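Local atomic coordinates of 4-hydroxybutyrate CoA-transferase (Porphyromonas gingivalis, PDB entry 3EH7), a protein that probably transfers coenzyme A from an acyl-CoA donor to a carboxylate acceptor such as acetate or 4-hydroxybutyrate. Residues A[197-209]-A[389-401]. Sequence-based numbering, arbitrary orientation.
Sequences EVEEAIGRNCAEL and VDYVVTEYGIAQL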
ATOM      1  N   GLU A 197      13.646  19.903  23.629  1.00 27.43           N
ATOM      2  CA  GLU A 197      13.844  18.657  24.380  1.00 27.71           C
ATOM      3  C   GLU A 197      12.862  17.538  23.923  1.00 26.59           C
ATOM      4  O   GLU A 197      13.193  16.364  23.993  1.00 25.24           O
ATOM      5  CB  GLU A 197      13.811  18.903  25.899  1.00 28.42           C
ATOM      6  CG  GLU A 197      12.546  18.462  26.641  1.00 32.17           C
ATOM      7  CD  GLU A 197      12.682  18.582  28.172  1.00 37.75           C
ATOM      8  OE1 GLU A 197      12.939  19.701  28.680  1.00 39.70           O
ATOM      9  OE2 GLU A 197      12.526  17.549  28.871  1.00 41.53           O
ATOM     10  N   VAL A 198      11.677  17.913  23.451  1.00 26.01           N
ATOM     11  CA  VAL A 198      10.754  16.951  22.860  1.00 25.89           C
ATOM     12  C   VAL A 198      11.431  16.315  21.643  1.00 26.17           C
ATOM     13  O   VAL A 198      11.515  15.096  21.552  1.00 26.40           O
ATOM     14  CB  VAL A 198       9.379  17.586  22.480  1.00 25.97           C
ATOM     15  CG1 VAL A 198       8.647  16.735  21.454  1.00 25.94           C
ATOM     16  CG2 VAL A 198       8.498  17.772  23.723  1.00 24.77           C
ATOM     17  N   GLU A 199      11.963  17.142  20.744  1.00 26.29           N
ATOM     18  CA  GLU A 199      12.606  16.637  19.528  1.00 26.42           C
ATOM     19  C   GLU A 199      13.852  15.822  19.843  1.00 25.69           C
ATOM     20  O   GLU A 199      14.153  14.822  19.189  1.00 24.94           O
ATOM     21  CB  GLU A 199      12.969  17.778  18.586  1.00 27.16           C
ATOM     22  CG  GLU A 199      11.773  18.440  17.948  1.00 29.41           C
ATOM     23  CD  GLU A 199      11.122  19.488  18.842  1.00 34.40           C
ATOM     24  OE1 GLU A 199      11.721  19.913  19.854  1.00 37.73           O
ATOM     25  OE2 GLU A 199       9.993  19.891  18.530  1.00 38.55           O
ATOM     26  N   GLU A 200      14.574  16.251  20.846  1.00 24.38           N
ATOM     27  CA  GLU A 200      15.746  15.523  21.263  1.00 24.79           C
ATOM     28  C   GLU A 200      15.393  14.116  21.754  1.00 23.50           C
ATOM     29  O   GLU A 200      16.063  13.147  21.398  1.00 22.60           O
ATOM     30  CB  GLU A 200      16.475  16.293  22.366  1.00 24.81           C
ATOM     31  CG  GLU A 200      17.861  15.764  22.633  1.00 28.16           C
ATOM     32  CD  GLU A 200      18.492  16.342  23.895  1.00 31.52           C
ATOM     33  OE1 GLU A 200      17.816  17.112  24.615  1.00 34.03           O
ATOM     34  OE2 GLU A 200      19.661  16.003  24.174  1.00 34.92           O
ATOM     35  N   ALA A 201      14.356  14.032  22.586  1.00 22.21           N
ATOM     36  CA  ALA A 201      13.859  12.755  23.094  1.00 22.24           C
ATOM     37  C   ALA A 201      13.428  11.834  21.943  1.00 21.72           C
ATOM     38  O   ALA A 201      13.763  10.649  21.935  1.00 21.20           O
ATOM     39  CB  ALA A 201      12.679  12.976  24.085  1.00 21.29           C
ATOM     40  N   ILE A 202      12.708  12.390  20.965  1.00 21.84           N
ATOM     41  CA  ILE A 202      12.279  11.612  19.774  1.00 21.97           C
ATOM     42  C   ILE A 202      13.515  11.108  19.004  1.00 22.34           C
ATOM     43  O   ILE A 202      13.614   9.923  18.670  1.00 21.92           O
ATOM     44  CB  ILE A 202      11.331  12.424  18.831  1.00 21.93           C
ATOM     45  CG1 ILE A 202      10.028  12.797  19.567  1.00 22.24           C
ATOM     46  CG2 ILE A 202      11.007  11.621  17.531  1.00 22.12           C
ATOM     47  CD1 ILE A 202       9.267  13.969  18.968  1.00 21.96           C
ATOM     48  N   GLY A 203      14.475  12.006  18.774  1.00 22.23           N
ATOM     49  CA  GLY A 203      15.677  11.684  18.035  1.00 22.16           C
ATOM     50  C   GLY A 203      16.456  10.544  18.656  1.00 22.49           C
ATOM     51  O   GLY A 203      16.984   9.691  17.974  1.00 21.46           O
ATOM     52  N   ARG A 204      16.532  10.572  19.974  1.00 22.94           N
ATOM     53  CA  ARG A 204      17.256   9.574  20.733  0.50 23.35           C
ATOM     54  C   ARG A 204      16.578   8.206  20.607  1.00 23.47           C
ATOM     55  O   ARG A 204      17.251   7.176  20.477  1.00 23.38           O
ATOM     56  CB  ARG A 204      17.325  10.010  22.194  0.50 24.03           C
ATOM     57  CG  ARG A 204      18.605   9.657  22.889  0.50 25.36           C
ATOM     58  CD  ARG A 204      18.491   9.959  24.368  0.50 27.73           C
ATOM     59  NE  ARG A 204      18.473  11.390  24.637  0.50 29.26           N
ATOM     60  CZ  ARG A 204      19.561  12.113  24.877  0.50 30.21           C
ATOM     61  NH1 ARG A 204      19.452  13.412  25.121  0.50 31.99           N
ATOM     62  NH2 ARG A 204      20.759  11.539  24.868  0.50 29.72           N
ATOM     63  N   ASN A 205      15.250   8.192  20.635  1.00 23.15           N
ATOM     64  CA  ASN A 205      14.487   6.967  20.409  1.00 23.15           C
ATOM     65  C   ASN A 205      14.668   6.446  18.987  1.00 23.43           C
ATOM     66  O   ASN A 205      14.823   5.255  18.786  1.00 23.83           O
ATOM     67  CB  ASN A 205      13.003   7.204  20.694  1.00 23.34           C
ATOM     68  CG  ASN A 205      12.689   7.283  22.178  1.00 20.80           C
ATOM     69  OD1 ASN A 205      13.401   6.736  23.009  1.00 23.46           O
ATOM     70  ND2 ASN A 205      11.612   7.967  22.508  1.00 20.60           N
ATOM     71  N   CYS A 206      14.673   7.341  18.002  1.00 23.17           N
ATOM     72  CA  CYS A 206      14.907   6.925  16.632  1.00 23.49           C
ATOM     73  C   CYS A 206      16.259   6.262  16.501  1.00 23.65           C
ATOM     74  O   CYS A 206      16.346   5.193  15.912  1.00 22.35           O
ATOM     75  CB  CYS A 206      14.807   8.096  15.661  1.00 23.40           C
ATOM     76  SG  CYS A 206      13.109   8.599  15.453  1.00 25.24           S
ATOM     77  N   ALA A 207      17.302   6.881  17.077  1.00 23.28           N
ATOM     78  CA  ALA A 207      18.676   6.347  17.004  1.00 23.53           C
ATOM     79  C   ALA A 207      18.819   4.944  17.559  1.00 23.50           C
ATOM     80  O   ALA A 207      19.618   4.127  17.071  1.00 22.46           O
ATOM     81  CB  ALA A 207      19.666   7.280  17.726  1.00 23.45           C
ATOM     82  N   GLU A 208      18.061   4.681  18.602  1.00 23.34           N
ATOM     83  CA  GLU A 208      18.005   3.362  19.195  1.00 24.18           C
ATOM     84  C   GLU A 208      17.605   2.307  18.177  1.00 23.72           C
ATOM     85  O   GLU A 208      17.926   1.145  18.336  1.00 22.75           O
ATOM     86  CB  GLU A 208      16.919   3.386  20.246  1.00 25.26           C
ATOM     87  CG  GLU A 208      17.142   2.542  21.437  1.00 29.26           C
ATOM     88  CD  GLU A 208      16.240   2.999  22.564  1.00 33.59           C
ATOM     89  OE1 GLU A 208      16.628   3.924  23.328  1.00 37.44           O
ATOM     90  OE2 GLU A 208      15.134   2.438  22.663  1.00 36.83           O
ATOM     91  N   LEU A 209      16.828   2.700  17.167  1.00 22.86           N
ATOM     92  CA  LEU A 209      16.273   1.715  16.248  1.00 23.15           C
ATOM     93  C   LEU A 209      17.163   1.542  15.010  1.00 23.60           C
ATOM     94  O   LEU A 209      16.893   0.681  14.156  1.00 24.65           O
ATOM     95  CB  LEU A 209      14.829   2.102  15.883  1.00 22.83           C
ATOM     96  CG  LEU A 209      13.796   2.070  17.013  1.00 20.50           C
ATOM     97  CD1 LEU A 209      12.429   2.580  16.506  1.00 22.34           C
ATOM     98  CD2 LEU A 209      13.643   0.669  17.601  1.00 21.59           C
ATOM     99  N   VAL A 389       1.388   0.197   9.336  1.00 24.46           N
ATOM    100  CA  VAL A 389       2.196   0.997  10.266  1.00 23.70           C
ATOM    101  C   VAL A 389       3.097   0.037  11.053  1.00 23.48           C
ATOM    102  O   VAL A 389       2.677  -1.085  11.338  1.00 24.05           O
ATOM    103  CB  VAL A 389       1.265   1.837  11.157  1.00 23.69           C
ATOM    104  CG1 VAL A 389       0.301   0.902  11.949  1.00 25.09           C
ATOM    105  CG2 VAL A 389       2.080   2.763  12.092  1.00 24.82           C
ATOM    106  N   ASP A 390       4.328   0.451  11.384  1.00 22.72           N
ATOM    107  CA  ASP A 390       5.304  -0.416  12.027  1.00 22.48           C
ATOM    108  C   ASP A 390       5.606   0.184  13.422  1.00 22.62           C
ATOM    109  O   ASP A 390       4.830  -0.042  14.351  1.00 22.23           O
ATOM    110  CB  ASP A 390       6.514  -0.493  11.084  1.00 23.97           C
ATOM    111  CG  ASP A 390       7.575  -1.450  11.528  1.00 23.60           C
ATOM    112  OD1 ASP A 390       7.342  -2.169  12.518  1.00 24.07           O
ATOM    113  OD2 ASP A 390       8.638  -1.490  10.823  1.00 20.51           O
ATOM    114  N   TYR A 391       6.656   1.003  13.550  1.00 21.52           N
ATOM    115  CA  TYR A 391       6.975   1.738  14.776  1.00 20.34           C
ATOM    116  C   TYR A 391       6.366   3.120  14.817  1.00 20.38           C
ATOM    117  O   TYR A 391       6.286   3.846  13.793  1.00 20.09           O
ATOM    118  CB  TYR A 391       8.484   1.932  14.916  1.00 20.90           C
ATOM    119  CG  TYR A 391       9.290   0.683  15.132  1.00 19.46           C
ATOM    120  CD1 TYR A 391       9.816  -0.012  14.046  1.00 22.12           C
ATOM    121  CD2 TYR A 391       9.573   0.220  16.415  1.00 20.54           C
ATOM    122  CE1 TYR A 391      10.578  -1.166  14.222  1.00 21.04           C
ATOM    123  CE2 TYR A 391      10.351  -0.933  16.619  1.00 21.16           C
ATOM    124  CZ  TYR A 391      10.843  -1.609  15.510  1.00 21.87           C
ATOM    125  OH  TYR A 391      11.589  -2.717  15.646  1.00 26.40           O
ATOM    126  N   VAL A 392       5.964   3.515  16.015  1.00 18.99           N
ATOM    127  CA  VAL A 392       5.545   4.877  16.272  1.00 18.49           C
ATOM    128  C   VAL A 392       6.387   5.385  17.418  1.00 18.76           C
ATOM    129  O   VAL A 392       6.571   4.681  18.410  1.00 18.18           O
ATOM    130  CB  VAL A 392       4.045   4.959  16.627  1.00 19.10           C
ATOM    131  CG1 VAL A 392       3.659   6.387  17.044  1.00 18.79           C
ATOM    132  CG2 VAL A 392       3.181   4.460  15.442  1.00 18.69           C
ATOM    133  N   VAL A 393       6.929   6.590  17.277  1.00 19.10           N
ATOM    134  CA  VAL A 393       7.853   7.141  18.276  1.00 19.42           C
ATOM    135  C   VAL A 393       7.467   8.555  18.686  1.00 19.47           C
ATOM    136  O   VAL A 393       7.261   9.429  17.823  1.00 19.68           O
ATOM    137  CB  VAL A 393       9.312   7.176  17.743  1.00 18.97           C
ATOM    138  CG1 VAL A 393      10.236   7.778  18.777  1.00 18.50           C
ATOM    139  CG2 VAL A 393       9.800   5.767  17.334  1.00 19.16           C
ATOM    140  N   THR A 394       7.342   8.763  19.997  1.00 19.72           N
ATOM    141  CA  THR A 394       7.185  10.096  20.570  1.00 19.32           C
ATOM    142  C   THR A 394       8.289  10.366  21.586  1.00 19.96           C
ATOM    143  O   THR A 394       9.132   9.513  21.830  1.00 20.07           O
ATOM    144  CB  THR A 394       5.826  10.283  21.248  1.00 18.87           C
ATOM    145  OG1 THR A 394       5.809   9.560  22.481  1.00 16.78           O
ATOM    146  CG2 THR A 394       4.675   9.831  20.337  1.00 16.95           C
ATOM    147  N   GLU A 395       8.268  11.561  22.170  1.00 20.43           N
ATOM    148  CA  GLU A 395       9.155  11.898  23.284  1.00 20.94           C
ATOM    149  C   GLU A 395       8.942  10.984  24.473  1.00 20.44           C
ATOM    150  O   GLU A 395       9.793  10.949  25.331  1.00 20.59           O
ATOM    151  CB  GLU A 395       8.992  13.363  23.732  1.00 20.94           C
ATOM    152  CG  GLU A 395       7.640  13.747  24.410  1.00 22.96           C
ATOM    153  CD  GLU A 395       6.596  14.305  23.425  1.00 26.30           C
ATOM    154  OE1 GLU A 395       6.559  13.861  22.244  1.00 25.38           O
ATOM    155  OE2 GLU A 395       5.810  15.189  23.839  1.00 23.39           O
ATOM    156  N   TYR A 396       7.820  10.256  24.534  1.00 20.10           N
ATOM    157  CA  TYR A 396       7.559   9.375  25.682  1.00 20.37           C
ATOM    158  C   TYR A 396       7.925   7.927  25.423  1.00 20.94           C
ATOM    159  O   TYR A 396       7.858   7.127  26.332  1.00 20.79           O
ATOM    160  CB  TYR A 396       6.112   9.498  26.170  1.00 20.12           C
ATOM    161  CG  TYR A 396       5.830  10.882  26.694  1.00 19.59           C
ATOM    162  CD1 TYR A 396       6.247  11.264  27.963  1.00 19.14           C
ATOM    163  CD2 TYR A 396       5.169  11.821  25.898  1.00 19.90           C
ATOM    164  CE1 TYR A 396       6.007  12.577  28.441  1.00 19.11           C
ATOM    165  CE2 TYR A 396       4.926  13.117  26.351  1.00 18.48           C
ATOM    166  CZ  TYR A 396       5.361  13.483  27.610  1.00 19.84           C
ATOM    167  OH  TYR A 396       5.110  14.764  28.004  1.00 20.95           O
ATOM    168  N   GLY A 397       8.347   7.597  24.203  1.00 21.12           N
ATOM    169  CA  GLY A 397       8.875   6.259  23.933  1.00 21.33           C
ATOM    170  C   GLY A 397       8.493   5.674  22.585  1.00 21.47           C
ATOM    171  O   GLY A 397       8.100   6.380  21.667  1.00 20.34           O
ATOM    172  N   ILE A 398       8.616   4.361  22.491  1.00 21.59           N
ATOM    173  CA  ILE A 398       8.567   3.655  21.227  1.00 22.14           C
ATOM    174  C   ILE A 398       7.420   2.647  21.317  1.00 22.81           C
ATOM    175  O   ILE A 398       7.294   1.969  22.358  1.00 22.54           O
ATOM    176  CB  ILE A 398       9.907   2.864  20.991  1.00 22.48           C
ATOM    177  CG1 ILE A 398      11.101   3.820  20.822  1.00 22.88           C
ATOM    178  CG2 ILE A 398       9.807   1.957  19.797  1.00 20.32           C
ATOM    179  CD1 ILE A 398      12.474   3.190  21.167  1.00 23.47           C
ATOM    180  N   ALA A 399       6.603   2.541  20.260  1.00 21.75           N
ATOM    181  CA  ALA A 399       5.617   1.458  20.142  1.00 22.03           C
ATOM    182  C   ALA A 399       5.805   0.725  18.828  1.00 22.80           C
ATOM    183  O   ALA A 399       5.995   1.382  17.809  1.00 23.28           O
ATOM    184  CB  ALA A 399       4.196   2.020  20.205  1.00 21.70           C
ATOM    185  N   GLN A 400       5.797  -0.606  18.832  1.00 23.34           N
ATOM    186  CA  GLN A 400       5.732  -1.357  17.568  1.00 24.87           C
ATOM    187  C   GLN A 400       4.345  -1.985  17.432  1.00 24.53           C
ATOM    188  O   GLN A 400       3.920  -2.756  18.288  1.00 24.83           O
ATOM    189  CB  GLN A 400       6.847  -2.411  17.428  1.00 25.62           C
ATOM    190  CG  GLN A 400       6.886  -3.096  15.988  1.00 28.20           C
ATOM    191  CD  GLN A 400       8.106  -4.030  15.777  1.00 33.09           C
ATOM    192  OE1 GLN A 400       8.636  -4.592  16.747  1.00 35.18           O
ATOM    193  NE2 GLN A 400       8.552  -4.196  14.498  1.00 30.40           N
ATOM    194  N   LEU A 401       3.629  -1.622  16.369  1.00 24.18           N
ATOM    195  CA  LEU A 401       2.212  -1.991  16.231  1.00 24.17           C
ATOM    196  C   LEU A 401       1.989  -3.255  15.430  1.00 24.25           C
ATOM    197  O   LEU A 401       0.936  -3.873  15.532  1.00 22.74           O
ATOM    198  CB  LEU A 401       1.437  -0.849  15.579  1.00 23.36           C
ATOM    199  CG  LEU A 401       1.519   0.520  16.254  1.00 24.47           C
ATOM    200  CD1 LEU A 401       0.590   1.494  15.518  1.00 22.67           C
ATOM    201  CD2 LEU A 401       1.138   0.458  17.750  1.00 19.85           C
TER
HETATM  202  O   HOH W   1      11.456   8.723  25.391  1.00 20.85           O
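The ring of Tyr391 is sandwiched between aliphatic groups: Leu209 lays CD1 over one face, offset toward the rim and 4.0 Å from the ring centroid in a CH-pi contact, while its CD2 meets Tyr391 CE2 at 3.8 Å, and Gln400 CG covers the opposite face from the neighbouring strand. Here helix 197-208 packs over the edge of a mixed, mostly parallel beta-sheet, against the hairpin of strands 391-394 and 397-400, the latter the outermost strand. The helix runs at 147° to strand 391-394, and Val393 of the strand packs against Ile202, Asn205 and Cys206 of the helix. Val393 CG1, anti to the backbone N (chi1 179°), presses against Asn205 CB at 3.4 Å, while Ile202 CG2 and Cys206 SG border the same methyl. On the edge strand, Ile398 runs alongside Asn205 in the opposite sense. Ile202 and Cys206 also reach Ala359 of strand 355-359, tying the helix to the sheet interior. A type I turn, Thr394 to Gly397, closes the hairpin; at the backbone angles of Gly397 a CB would jam against the preceding carbonyl. Small Ala201 lets the turn come close, with its CB 3.7 Å from Glu395 CB. The Glu395 chain bends at chi2 (-93°), which carries its carboxylate back against both methyls of Val198; these pack against it, and OE2 is hydrogen-bonded to Ser362 OG. The amide of Asn205 suits the junction of helix and turn, since one NH2 can serve two acceptors: ND2 gives a weak hydrogen bond to Thr394 O (3.0 Å) and another hydrogen bond to a water, which in turn donates to Glu395 O at 2.8 Å.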